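Local structure of aclacinomycin oxidoreductase (AknOx) (Streptomyces galilaeus, 2IPI) at residues Ala274-Asn279 with Leu396-Gly401; Ala287-Val292 with Asn321-Ala326. The protein oxidises the terminal sugar of aclacinomycins in the last two biosynthetic steps, using a doubly covalently attached FAD and molecular oxygen. One frame throughout, in Å; residues are numbered along the deposited sequence.

Contact 1: Ala274-Asn279 with Leu396-Gly401. With AKY (methyl (2S,4R)-2-ethyl-2,5,7-trihydroxy-6,11-dioxo-4-{[2,3,6-trideoxy-4-O-{2,6-dideoxy-4-O-[(2S,6S)-6-methyl-5-oxotetrahydro-2h -pyran-2-yl]-alpha-D-lyxo-hexopyranosyl}-3-(dimethylamino)-D-ribo-hexopyranosyl]oxy}-1,2,3,4,6,11-hexahydrotetracene-1-c arboxylate), chain E.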
ATOM      1  N   ALA A 274     -23.001   6.204  -1.454  1.00 14.62           N
ATOM      2  CA  ALA A 274     -23.671   6.692  -2.660  1.00 15.64           C
ATOM      3  C   ALA A 274     -22.876   7.826  -3.322  1.00 16.04           C
ATOM      4  O   ALA A 274     -22.909   7.916  -4.548  1.00 20.37           O
ATOM      5  CB  ALA A 274     -25.087   7.173  -2.372  1.00 16.47           C
ATOM      6  N   TRP A 275     -22.196   8.675  -2.550  1.00 16.16           N
ATOM      7  CA  TRP A 275     -21.463   9.835  -3.060  1.00 18.63           C
ATOM      8  C   TRP A 275     -20.246   9.377  -3.857  1.00 20.14           C
ATOM      9  O   TRP A 275     -19.966   9.853  -4.961  1.00 22.40           O
ATOM     10  CB  TRP A 275     -21.029  10.742  -1.909  1.00 18.55           C
ATOM     11  CG  TRP A 275     -20.320  12.012  -2.259  1.00 21.25           C
ATOM     12  CD1 TRP A 275     -20.892  13.259  -2.381  1.00 19.52           C
ATOM     13  CD2 TRP A 275     -18.920  12.195  -2.532  1.00 21.92           C
ATOM     14  NE1 TRP A 275     -19.942  14.191  -2.711  1.00 19.43           N
ATOM     15  CE2 TRP A 275     -18.720  13.574  -2.812  1.00 21.89           C
ATOM     16  CE3 TRP A 275     -17.804  11.351  -2.572  1.00 21.25           C
ATOM     17  CZ2 TRP A 275     -17.470  14.100  -3.124  1.00 21.79           C
ATOM     18  CZ3 TRP A 275     -16.568  11.877  -2.879  1.00 20.77           C
ATOM     19  CH2 TRP A 275     -16.396  13.238  -3.153  1.00 20.33           C
ATOM     20  N   HIS A 276     -19.512   8.407  -3.224  1.00 18.16           N
ATOM     21  CA  HIS A 276     -18.315   7.898  -3.902  1.00 18.12           C
ATOM     22  C   HIS A 276     -18.652   7.256  -5.235  1.00 18.85           C
ATOM     23  O   HIS A 276     -17.861   7.331  -6.173  1.00 18.36           O
ATOM     24  CB  HIS A 276     -17.558   6.922  -2.993  1.00 16.50           C
ATOM     25  CG  HIS A 276     -16.734   7.668  -1.991  1.00 16.69           C
ATOM     26  ND1 HIS A 276     -17.228   8.136  -0.788  1.00 16.58           N
ATOM     27  CD2 HIS A 276     -15.435   8.040  -2.041  1.00 13.03           C
ATOM     28  CE1 HIS A 276     -16.258   8.754  -0.142  1.00 18.07           C
ATOM     29  NE2 HIS A 276     -15.163   8.711  -0.875  1.00 16.62           N
ATOM     30  N   GLN A 277     -19.828   6.638  -5.322  1.00 17.06           N
ATOM     31  CA  GLN A 277     -20.179   6.013  -6.597  1.00 20.91           C
ATOM     32  C   GLN A 277     -20.468   7.095  -7.627  1.00 21.57           C
ATOM     33  O   GLN A 277     -20.322   6.875  -8.827  1.00 18.88           O
ATOM     34  CB  GLN A 277     -21.362   5.067  -6.420  1.00 22.79           C
ATOM     35  CG  GLN A 277     -21.741   4.240  -7.634  1.00 26.81           C
ATOM     36  CD  GLN A 277     -23.120   3.616  -7.511  1.00 29.21           C
ATOM     37  OE1 GLN A 277     -23.560   3.269  -6.416  1.00 18.51           O
ATOM     38  NE2 GLN A 277     -23.833   3.459  -8.626  1.00 27.98           N
ATOM     39  N   SER A 278     -21.036   8.348  -7.245  1.00 25.40           N
ATOM     40  CA  SER A 278     -21.336   9.410  -8.197  1.00 24.83           C
ATOM     41  C   SER A 278     -20.107  10.275  -8.463  1.00 24.34           C
ATOM     42  O   SER A 278     -19.981  10.857  -9.568  1.00 24.18           O
ATOM     43  CB  SER A 278     -22.490  10.277  -7.691  1.00 24.58           C
ATOM     44  OG  SER A 278     -23.686   9.525  -7.595  1.00 21.92           O
ATOM     45  N   ASN A 279     -19.172  10.404  -7.552  1.00 20.47           N
ATOM     46  CA  ASN A 279     -18.142  11.422  -7.692  1.00 20.13           C
ATOM     47  C   ASN A 279     -16.714  10.917  -7.707  1.00 19.43           C
ATOM     48  O   ASN A 279     -16.070  10.898  -6.657  1.00 19.06           O
ATOM     49  CB  ASN A 279     -18.292  12.389  -6.504  1.00 21.19           C
ATOM     50  CG  ASN A 279     -18.281  13.845  -6.905  1.00 31.06           C
ATOM     51  OD1 ASN A 279     -17.234  14.484  -6.795  1.00 45.57           O
ATOM     52  ND2 ASN A 279     -19.422  14.348  -7.374  1.00 32.97           N
ATOM     53  N   LEU A 396     -12.322   3.449   5.482  1.00 11.11           N
ATOM     54  CA  LEU A 396     -12.807   3.543   4.118  1.00 10.32           C
ATOM     55  C   LEU A 396     -12.072   4.692   3.425  1.00 13.59           C
ATOM     56  O   LEU A 396     -12.079   5.804   3.955  1.00 16.77           O
ATOM     57  CB  LEU A 396     -14.317   3.765   4.024  1.00 12.74           C
ATOM     58  CG  LEU A 396     -15.184   2.948   4.981  1.00 10.75           C
ATOM     59  CD1 LEU A 396     -16.611   3.500   5.010  1.00 11.17           C
ATOM     60  CD2 LEU A 396     -15.180   1.485   4.572  1.00 11.48           C
ATOM     61  N   TYR A 397     -11.457   4.403   2.284  1.00 13.98           N
ATOM     62  CA  TYR A 397     -10.722   5.390   1.504  1.00 15.31           C
ATOM     63  C   TYR A 397     -11.443   5.795   0.229  1.00 11.88           C
ATOM     64  O   TYR A 397     -11.855   4.946  -0.561  1.00 14.10           O
ATOM     65  CB  TYR A 397      -9.325   4.853   1.119  1.00 12.32           C
ATOM     66  CG  TYR A 397      -8.542   4.463   2.344  1.00 13.41           C
ATOM     67  CD1 TYR A 397      -8.780   3.251   3.008  1.00 13.40           C
ATOM     68  CD2 TYR A 397      -7.574   5.310   2.848  1.00 12.27           C
ATOM     69  CE1 TYR A 397      -8.056   2.912   4.136  1.00 15.41           C
ATOM     70  CE2 TYR A 397      -6.849   4.975   3.975  1.00 16.53           C
ATOM     71  CZ  TYR A 397      -7.094   3.777   4.618  1.00 16.34           C
ATOM     72  OH  TYR A 397      -6.357   3.455   5.736  1.00 21.08           O
ATOM     73  N   SER A 398     -11.586   7.104   0.039  1.00  9.52           N
ATOM     74  CA  SER A 398     -12.028   7.583  -1.268  1.00 11.88           C
ATOM     75  C   SER A 398     -10.971   7.100  -2.278  1.00 11.41           C
ATOM     76  O   SER A 398      -9.781   7.131  -1.931  1.00 13.10           O
ATOM     77  CB  SER A 398     -12.220   9.090  -1.300  1.00 17.78           C
ATOM     78  OG  SER A 398     -11.000   9.782  -1.087  1.00 28.95           O
ATOM     79  N   TYR A 399     -11.400   6.645  -3.435  1.00 13.57           N
ATOM     80  CA  TYR A 399     -10.520   6.018  -4.426  1.00 15.90           C
ATOM     81  C   TYR A 399     -11.045   6.274  -5.830  1.00 15.44           C
ATOM     82  O   TYR A 399     -11.900   7.132  -6.071  1.00 12.78           O
ATOM     83  CB  TYR A 399     -10.399   4.515  -4.186  1.00 18.63           C
ATOM     84  CG  TYR A 399      -9.127   3.862  -4.677  1.00 19.17           C
ATOM     85  CD1 TYR A 399      -9.196   2.771  -5.541  1.00 19.90           C
ATOM     86  CD2 TYR A 399      -7.859   4.290  -4.306  1.00 18.96           C
ATOM     87  CE1 TYR A 399      -8.058   2.135  -6.021  1.00 18.51           C
ATOM     88  CE2 TYR A 399      -6.714   3.663  -4.772  1.00 20.22           C
ATOM     89  CZ  TYR A 399      -6.816   2.587  -5.628  1.00 20.32           C
ATOM     90  OH  TYR A 399      -5.672   1.969  -6.089  1.00 17.51           O
ATOM     91  N   GLY A 400     -10.518   5.515  -6.802  1.00 13.70           N
ATOM     92  CA  GLY A 400     -10.995   5.718  -8.170  1.00 14.66           C
ATOM     93  C   GLY A 400     -10.261   6.879  -8.812  1.00 16.21           C
ATOM     94  O   GLY A 400      -9.030   6.953  -8.716  1.00 13.81           O
ATOM     95  N   GLY A 401     -10.986   7.797  -9.450  1.00 15.84           N
ATOM     96  CA  GLY A 401     -10.285   8.950 -10.021  1.00 13.47           C
ATOM     97  C   GLY A 401      -9.549   8.573 -11.298  1.00 13.58           C
ATOM     98  O   GLY A 401      -9.989   7.795 -12.151  1.00 12.67           O
TER
HETATM   99  O15 AKY E 601      -3.631   2.250   2.935  0.68 19.00           O
HETATM  100  C42 AKY E 601      -3.222   2.453   4.093  0.68 18.15           C
HETATM  101  C40 AKY E 601      -3.389   3.885   4.656  0.68 20.21           C
HETATM  102  C38 AKY E 601      -2.999   4.053   6.068  0.68 21.14           C
HETATM  103  C39 AKY E 601      -2.856   1.307   5.122  0.68 19.78           C
HETATM  104  C41 AKY E 601      -3.338   0.083   5.388  0.68 28.90           C
HETATM  105  O14 AKY E 601      -2.104   1.730   6.235  0.68 19.65           O
HETATM  106  C37 AKY E 601      -2.697   2.847   6.886  0.68 19.03           C
HETATM  107  O13 AKY E 601      -1.996   3.247   8.036  0.68 16.38           O
HETATM  108  C35 AKY E 601      -2.339   2.587   9.218  0.68 17.83           C
HETATM  109  C34 AKY E 601      -3.162   3.462  10.169  0.68 14.14           C
HETATM  110  C36 AKY E 601      -3.981   4.407   9.476  0.68 10.85           C
HETATM  111  O11 AKY E 601      -2.345   4.175  11.246  0.68 17.33           O
HETATM  112  C33 AKY E 601      -1.132   1.950   9.884  0.68 18.12           C
HETATM  113  O12 AKY E 601      -0.287   1.017   9.034  0.68 18.15           O
HETATM  114  C32 AKY E 601      -0.417   2.818  10.713  0.68 20.68           C
HETATM  115  C31 AKY E 601      -1.212   3.305  11.768  0.68 21.39           C
HETATM  116  O7  AKY E 601      -3.736   3.391  17.751  0.68 30.98           O
HETATM  117  C7  AKY E 601      -2.805   3.548  18.823  0.68 27.62           C
HETATM  118  C8  AKY E 601      -2.340   4.951  18.873  0.68 29.31           C
HETATM  119  C9  AKY E 601      -3.349   5.814  19.585  0.68 27.74           C
HETATM  120  O9  AKY E 601      -4.576   5.544  18.999  0.68 23.87           O
HETATM  121  C13 AKY E 601      -2.916   7.232  19.488  0.68 27.33           C
HETATM  122  C14 AKY E 601      -2.910   7.528  17.987  0.68 19.43           C
HETATM  123  C20 AKY E 601      -3.541   3.162  20.066  0.68 24.55           C
HETATM  124  C19 AKY E 601      -3.877   4.050  21.091  0.68 24.05           C
HETATM  125  C10 AKY E 601      -3.311   5.448  21.019  0.68 24.52           C
HETATM  126  C11 AKY E 601      -4.515   3.595  22.245  0.68 20.26           C
HETATM  127  C18 AKY E 601      -4.815   2.242  22.401  0.68 18.40           C
HETATM  128  C17 AKY E 601      -4.480   1.337  21.386  0.68 17.54           C
HETATM  129  C6  AKY E 601      -3.861   1.816  20.238  0.68 21.21           C
HETATM  130  O6  AKY E 601      -3.520   0.969  19.243  0.68 14.26           O
HETATM  131  C12 AKY E 601      -5.411   1.793  23.602  0.68 18.55           C
HETATM  132  O3  AKY E 601      -5.729   2.585  24.515  0.68 26.45           O
HETATM  133  C15 AKY E 601      -5.645   0.407  23.776  0.68 14.28           C
HETATM  134  C1  AKY E 601      -6.168  -0.045  24.987  0.68 13.08           C
HETATM  135  C2  AKY E 601      -6.372  -1.403  25.234  0.68 13.73           C
HETATM  136  C3  AKY E 601      -6.048  -2.310  24.224  0.68 14.57           C
HETATM  137  C16 AKY E 601      -5.304  -0.510  22.758  0.68 16.66           C
HETATM  138  C5  AKY E 601      -4.721  -0.047  21.558  0.68 16.19           C
HETATM  139  O5  AKY E 601      -4.340  -0.781  20.625  0.68 11.24           O
HETATM  140  C4  AKY E 601      -5.526  -1.873  23.010  0.68 17.91           C
HETATM  141  O4  AKY E 601      -5.221  -2.814  22.080  0.68 17.83           O
HETATM  142  O18 AKY E 601      -1.744   2.317  12.664  0.68 29.94           O
HETATM  143  C45 AKY E 601      -3.181   2.615  16.680  0.68 33.76           C
HETATM  144  C43 AKY E 601      -1.877   5.370  21.535  0.68 26.00           C
HETATM  145  O16 AKY E 601      -1.177   4.368  21.350  0.68 35.03           O
HETATM  146  O17 AKY E 601      -1.337   6.404  22.243  0.68 25.78           O
HETATM  147  C44 AKY E 601      -0.972   5.901  23.535  0.68 31.42           C
HETATM  148  O19 AKY E 601      -1.932   3.086  16.237  0.68 34.50           O
HETATM  149  C47 AKY E 601      -3.564   2.059  14.245  0.68 34.13           C
HETATM  150  N11 AKY E 601      -3.699   0.653  13.823  0.68 32.00           N
HETATM  151  C52 AKY E 601      -4.712   0.294  12.891  0.68 17.56           C
HETATM  152  C51 AKY E 601      -2.519  -0.141  13.750  0.68 38.26           C
HETATM  153  C46 AKY E 601      -4.184   2.589  15.531  0.68 33.72           C
HETATM  154  C48 AKY E 601      -2.334   2.879  13.852  0.68 33.41           C
HETATM  155  C49 AKY E 601      -1.302   2.843  14.966  0.68 34.43           C
HETATM  156  C50 AKY E 601      -0.072   1.934  14.860  0.68 32.63           C
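His276, near the end of helix 262-278, sets its imidazole edge against Ser398, at the end of strand 391-398. Leu396 packs on Ile420 and Val422 of the neighbouring strand 420-428. Tyr397 is an active-site proton acceptor, and its CA-CB bond points away from the helix, on the side of the bound aclacinomycin. Its OH ends 3.2 Å from AKY C40 and 3.4 Å from AKY C38, while the phenol ring meets the sugar obliquely. Ser398 turns back to the helix: its CB lies near the imidazole plane, 3.0 Å from His276 NE2, a tight fit, and 3.5 Å from His276 CD2. With chi1 at 64°, Ser398 OG sits between its own backbone N and carbonyl carbon and takes the N-H of Ser291 on the adjacent strand. Tyr399 comes next; its ring packs edge-to-face on Tyr163, and its carbonyl O is bonded to Ser280 OG just past the helix. One imidazole face is covered by Trp275 CE3, 3.7 Å above the ring centre, and ND1 is tied to His272 O, which fixes the ring's rotation. Because ND1 serves that carbonyl, it probably carries the proton; the ring is then probably neutral, with NE2 unprotonated and buried against a methylene without a polar partner. On the ligand side, Tyr397 OH beside C40, the carbon next to the ketone, is consistent with proton removal from the sugar.

Contact 2: Ala287-Val292 with Asn321-Ala326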
ATOM      1  N   ALA A 287     -11.773  15.069  -8.021  1.00 13.90           N
ATOM      2  CA  ALA A 287     -10.623  14.182  -8.222  1.00 12.72           C
ATOM      3  C   ALA A 287      -9.457  14.588  -7.338  1.00 11.52           C
ATOM      4  O   ALA A 287      -8.579  13.782  -7.021  1.00 15.89           O
ATOM      5  CB  ALA A 287     -10.181  14.152  -9.669  1.00 13.71           C
ATOM      6  N   SER A 288      -9.410  15.853  -6.892  1.00 14.25           N
ATOM      7  CA  SER A 288      -8.274  16.278  -6.090  1.00 13.67           C
ATOM      8  C   SER A 288      -8.512  16.107  -4.594  1.00 15.63           C
ATOM      9  O   SER A 288      -7.585  16.374  -3.831  1.00 17.00           O
ATOM     10  CB  SER A 288      -7.931  17.740  -6.407  1.00 16.14           C
ATOM     11  OG  SER A 288      -7.416  17.789  -7.729  1.00 15.57           O
ATOM     12  N   MET A 289      -9.697  15.668  -4.197  1.00 14.28           N
ATOM     13  CA  MET A 289      -9.989  15.428  -2.772  1.00 13.68           C
ATOM     14  C   MET A 289      -9.579  14.036  -2.334  1.00 15.87           C
ATOM     15  O   MET A 289      -9.699  13.073  -3.100  1.00 17.74           O
ATOM     16  CB  MET A 289     -11.493  15.627  -2.517  1.00 13.57           C
ATOM     17  CG  MET A 289     -11.900  15.924  -1.080  1.00 13.71           C
ATOM     18  SD  MET A 289     -13.660  15.685  -0.716  1.00 20.02           S
ATOM     19  CE  MET A 289     -13.722  13.907  -0.508  1.00 19.31           C
ATOM     20  N   HIS A 290      -9.089  13.871  -1.109  1.00 15.50           N
ATOM     21  CA  HIS A 290      -8.873  12.558  -0.514  1.00 18.61           C
ATOM     22  C   HIS A 290      -9.519  12.505   0.872  1.00 19.93           C
ATOM     23  O   HIS A 290      -9.494  13.509   1.599  1.00 16.05           O
ATOM     24  CB  HIS A 290      -7.382  12.246  -0.426  1.00 21.00           C
ATOM     25  CG  HIS A 290      -7.028  10.923   0.180  1.00 24.46           C
ATOM     26  ND1 HIS A 290      -6.510  10.811   1.458  1.00 26.45           N
ATOM     27  CD2 HIS A 290      -7.102   9.657  -0.283  1.00 23.55           C
ATOM     28  CE1 HIS A 290      -6.280   9.547   1.752  1.00 24.27           C
ATOM     29  NE2 HIS A 290      -6.638   8.824   0.702  1.00 24.78           N
ATOM     30  N   SER A 291     -10.093  11.358   1.236  1.00 16.40           N
ATOM     31  CA  SER A 291     -10.562  11.164   2.600  1.00 14.65           C
ATOM     32  C   SER A 291     -10.362   9.711   3.040  1.00 14.16           C
ATOM     33  O   SER A 291     -10.429   8.800   2.227  1.00 13.15           O
ATOM     34  CB  SER A 291     -12.025  11.540   2.805  1.00 13.96           C
ATOM     35  OG  SER A 291     -12.912  10.589   2.262  1.00 15.91           O
ATOM     36  N   VAL A 292     -10.149   9.586   4.338  1.00 15.78           N
ATOM     37  CA  VAL A 292     -10.111   8.339   5.076  1.00 15.39           C
ATOM     38  C   VAL A 292     -11.191   8.366   6.161  1.00 15.50           C
ATOM     39  O   VAL A 292     -11.211   9.296   6.965  1.00 11.42           O
ATOM     40  CB  VAL A 292      -8.743   8.098   5.720  1.00 16.25           C
ATOM     41  CG1 VAL A 292      -8.732   6.773   6.472  1.00 18.58           C
ATOM     42  CG2 VAL A 292      -7.659   8.133   4.655  1.00 19.34           C
ATOM     43  N   ASN A 321     -17.275  21.321   2.399  1.00 16.62           N
ATOM     44  CA  ASN A 321     -18.457  21.216   3.270  1.00 21.39           C
ATOM     45  C   ASN A 321     -19.650  20.661   2.492  1.00 22.10           C
ATOM     46  O   ASN A 321     -20.574  20.118   3.097  1.00 20.49           O
ATOM     47  CB  ASN A 321     -18.815  22.529   3.960  1.00 25.95           C
ATOM     48  CG  ASN A 321     -18.053  23.732   3.471  1.00 31.58           C
ATOM     49  OD1 ASN A 321     -18.265  24.161   2.332  1.00 37.87           O
ATOM     50  ND2 ASN A 321     -17.184  24.279   4.318  1.00 32.75           N
ATOM     51  N   ASP A 322     -19.642  20.758   1.169  1.00 22.50           N
ATOM     52  CA  ASP A 322     -20.720  20.179   0.361  1.00 21.87           C
ATOM     53  C   ASP A 322     -20.691  18.653   0.448  1.00 18.46           C
ATOM     54  O   ASP A 322     -21.720  17.985   0.421  1.00 22.06           O
ATOM     55  CB  ASP A 322     -20.633  20.629  -1.090  1.00 26.02           C
ATOM     56  CG  ASP A 322     -21.354  21.926  -1.399  1.00 27.90           C
ATOM     57  OD1 ASP A 322     -21.868  22.605  -0.481  1.00 34.78           O
ATOM     58  OD2 ASP A 322     -21.409  22.304  -2.588  1.00 27.03           O
ATOM     59  N   PHE A 323     -19.494  18.090   0.556  1.00 14.42           N
ATOM     60  CA  PHE A 323     -19.324  16.642   0.680  1.00 15.38           C
ATOM     61  C   PHE A 323     -19.812  16.178   2.046  1.00 15.51           C
ATOM     62  O   PHE A 323     -20.700  15.321   2.107  1.00 22.05           O
ATOM     63  CB  PHE A 323     -17.868  16.264   0.430  1.00 16.59           C
ATOM     64  CG  PHE A 323     -17.418  14.887   0.911  1.00 16.49           C
ATOM     65  CD1 PHE A 323     -16.252  14.786   1.659  1.00 15.07           C
ATOM     66  CD2 PHE A 323     -18.131  13.734   0.618  1.00 16.59           C
ATOM     67  CE1 PHE A 323     -15.779  13.560   2.095  1.00 16.50           C
ATOM     68  CE2 PHE A 323     -17.680  12.501   1.061  1.00 18.00           C
ATOM     69  CZ  PHE A 323     -16.514  12.421   1.813  1.00 17.45           C
ATOM     70  N   VAL A 324     -19.294  16.716   3.140  1.00 14.36           N
ATOM     71  CA  VAL A 324     -19.786  16.253   4.442  1.00 19.18           C
ATOM     72  C   VAL A 324     -21.290  16.508   4.569  1.00 21.95           C
ATOM     73  O   VAL A 324     -21.992  15.727   5.203  1.00 18.52           O
ATOM     74  CB  VAL A 324     -19.053  16.887   5.626  1.00 20.71           C
ATOM     75  CG1 VAL A 324     -17.559  17.043   5.353  1.00 20.64           C
ATOM     76  CG2 VAL A 324     -19.657  18.243   5.962  1.00 29.29           C
ATOM     77  N   ALA A 325     -21.775  17.591   3.953  1.00 22.25           N
ATOM     78  CA  ALA A 325     -23.220  17.824   4.013  1.00 23.08           C
ATOM     79  C   ALA A 325     -23.942  16.679   3.308  1.00 22.84           C
ATOM     80  O   ALA A 325     -25.088  16.323   3.612  1.00 23.92           O
ATOM     81  CB  ALA A 325     -23.573  19.176   3.427  1.00 25.08           C
ATOM     82  N   ALA A 326     -23.266  16.055   2.340  1.00 19.25           N
ATOM     83  CA  ALA A 326     -23.889  14.889   1.694  1.00 17.18           C
ATOM     84  C   ALA A 326     -23.748  13.669   2.595  1.00 15.45           C
ATOM     85  O   ALA A 326     -24.628  12.815   2.691  1.00 23.52           O
ATOM     86  CB  ALA A 326     -23.283  14.633   0.324  1.00 13.21           C
TER
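Met289 and Phe323 make a Met-aromatic contact between the seven-stranded antiparallel sheet and helix 316-327, which packs on it. The CB of Met289 already points at the helix. CG follows anti to the backbone N, and SD continues the extended chain, so it reaches out from the sheet. SD is the first atom to touch the ring: it lies 3.6 Å from Phe323 CD1, but sits obliquely, 42° off the ring normal and 4.4 Å from the centroid. At the sulfur the chain bends (chi3 80°), and that turn swings the methyl over the ring. CE consequently rests on one face, 3.8 Å from the Phe323 centroid and 30° off the normal, a CH-pi contact shifted toward the CD1-CE1 bond. Its nearest atom is Phe323 CE1, at 3.3 Å, a close approach for two carbons. Around this pair the core is closed by strand 302-310, where Leu305 and Ile307 touch the phenylalanine and Ile309 touches the methionine. This pair is one of the places where helix 316-327 rests on the sheet. Two residues further on, Ser291 also faces the helix; its hydroxyl is buried with no polar partner in the model, and OG comes to 4.1 Å from Phe323 CZ, oblique to the ring.

Contacts 1 and 2 lie with their centres about 9 Å apart and share one antiparallel sheet, in which strands 290-296 and 391-398 are neighbours. Along the chain they are nested: helix 262-278 leads into strand 290-296, then strand 302-310 and helix 316-327, and strand 391-398 closes the outer loop much later. The two helices also meet each other, Trp275 CE2 lying 3.5 Å from Phe323 CD2, so the two helix contacts join on that face of the sheet. From the other side, Val292 CG2 packs 3.3 Å from Tyr397 CE2. The sheet thus has helices packed behind it while it presents the catalytic tyrosine to the sugar.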